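Local structure of exotoxin type A (Streptococcus pyogenes phage T12, 1FNU) at residues T60-N64 with Q65-T69. The protein is a streptococcal pyrogenic exotoxin of the superantigen type, which probably acts, like its relatives, by cross-linking MHC class II molecules and T-cell receptors. Numbering follows the deposited sequence.
Sequences TELKN and QEMAT
Asn64 caps the N-terminus of helix 65-72, and Met67, in the first turn, reaches back across the link from strand 57-61; this strand-to-helix junction belongs to the OB-fold domain. The N-cap assignment rests on the bond from Met67 N to Asn64 OD1, 3.0 Å long with an N-H...O angle of 157°. The donor lies nearly on the extended C=O line of the amide, the angle at OD1 being 169°. A chi1 of 52°, which sets CG between the backbone N and the carbonyl carbon, brings OD1 round to face the N-H of Met67 in the first turn. The same residue also starts the helical bonding through its backbone, since Ala68 N donates to Asn64 O at 3.2 Å. Beside the cap, the carboxylate of Glu66 is steeply inclined to the Asn64 amide, so the two flat groups are not stacked.

Met67 leaves the helix and runs toward the link. Its side chain crosses those of Leu62 and Lys63 at about a right angle. Met67 CG packs against Leu62 CB at 3.7 Å, and the sulfur lies similarly close to Leu62 CD2. The bend at chi3 then carries Met67 CE to 3.5 Å from Lys63 CB. Deeper in, Leu62 CD1 approaches Ala68 CA at 4.0 Å; both residues also rest on Leu46 of strand 45-48, so the helix start and the link both pack on a strand of the five-stranded sheet. At the helix start, Gln65 packs on Pro190 of the second subunit, and Glu189 of that subunit makes a weak hydrogen bond with Gln65 N. At the link's backbone, Lys63 N points at Met67 SD in a weak but straight N-H...S hydrogen bond of 3.6 Å.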
# COMPACT_ATOMS: atom_id res chain seq x y z
N THR A 60 14.15 0.56 -11.19
CA THR A 60 15.39 0.56 -10.41
C THR A 60 15.62 1.87 -9.70
O THR A 60 15.47 2.97 -10.31
CB THR A 60 16.67 0.26 -11.18
OG1 THR A 60 17.75 0.39 -10.27
CG2 THR A 60 16.88 1.27 -12.42
N GLU A 61 15.97 1.76 -8.41
CA GLU A 61 16.22 2.90 -7.59
C GLU A 61 17.69 3.01 -7.46
O GLU A 61 18.31 2.12 -6.94
CB GLU A 61 15.61 2.79 -6.17
CG GLU A 61 14.14 3.13 -6.12
CD GLU A 61 13.59 2.94 -4.69
OE1 GLU A 61 14.20 3.59 -3.74
OE2 GLU A 61 12.58 2.14 -4.62
N LEU A 62 18.22 4.16 -7.88
CA LEU A 62 19.64 4.43 -7.82
C LEU A 62 19.98 5.30 -6.59
O LEU A 62 19.16 5.59 -5.75
CB LEU A 62 20.08 5.07 -9.15
CG LEU A 62 19.84 3.99 -10.24
CD1 LEU A 62 19.45 4.59 -11.57
CD2 LEU A 62 21.10 3.08 -10.35
N LYS A 63 21.23 5.69 -6.51
CA LYS A 63 21.72 6.44 -5.40
C LYS A 63 21.00 7.69 -5.05
O LYS A 63 20.66 7.92 -3.90
CB LYS A 63 23.19 6.76 -5.63
CG LYS A 63 23.79 7.51 -4.48
CD LYS A 63 25.26 7.81 -4.78
CE LYS A 63 25.69 8.87 -3.86
NZ LYS A 63 27.14 8.55 -3.50
N ASN A 64 20.76 8.46 -6.07
CA ASN A 64 20.12 9.77 -5.99
C ASN A 64 19.75 10.29 -7.37
O ASN A 64 19.91 9.61 -8.37
CB ASN A 64 21.04 10.79 -5.35
CG ASN A 64 22.43 10.86 -6.00
OD1 ASN A 64 22.58 10.73 -7.22
ND2 ASN A 64 23.44 11.10 -5.18
N GLN A 65 19.20 11.51 -7.36
CA GLN A 65 18.76 12.17 -8.56
C GLN A 65 19.85 12.25 -9.61
O GLN A 65 19.60 11.95 -10.75
CB GLN A 65 18.24 13.57 -8.24
CG GLN A 65 18.27 14.55 -9.45
CD GLN A 65 18.01 15.92 -8.95
OE1 GLN A 65 18.56 16.34 -7.90
NE2 GLN A 65 17.15 16.63 -9.64
N GLU A 66 21.07 12.63 -9.20
CA GLU A 66 22.15 12.72 -10.18
C GLU A 66 22.40 11.42 -10.91
O GLU A 66 22.65 11.45 -12.12
CB GLU A 66 23.46 13.17 -9.57
CG GLU A 66 23.51 14.68 -9.39
CD GLU A 66 22.73 15.19 -8.16
OE1 GLU A 66 21.94 14.39 -7.52
OE2 GLU A 66 22.97 16.43 -7.87
N MET A 67 22.36 10.28 -10.17
CA MET A 67 22.57 8.97 -10.81
C MET A 67 21.45 8.59 -11.80
O MET A 67 21.76 8.15 -12.93
CB MET A 67 22.78 7.87 -9.73
CG MET A 67 23.33 6.54 -10.30
SD MET A 67 23.86 5.32 -9.01
CE MET A 67 25.42 6.02 -8.29
N ALA A 68 20.17 8.74 -11.42
CA ALA A 68 19.08 8.45 -12.36
C ALA A 68 19.26 9.29 -13.64
O ALA A 68 19.15 8.77 -14.75
CB ALA A 68 17.68 8.72 -11.75
N THR A 69 19.52 10.59 -13.47
CA THR A 69 19.72 11.41 -14.68
C THR A 69 20.98 10.99 -15.47
O THR A 69 20.97 11.07 -16.70
CB THR A 69 19.54 13.04 -14.38
OG1 THR A 69 20.45 13.87 -15.15
CG2 THR A 69 19.66 13.35 -12.93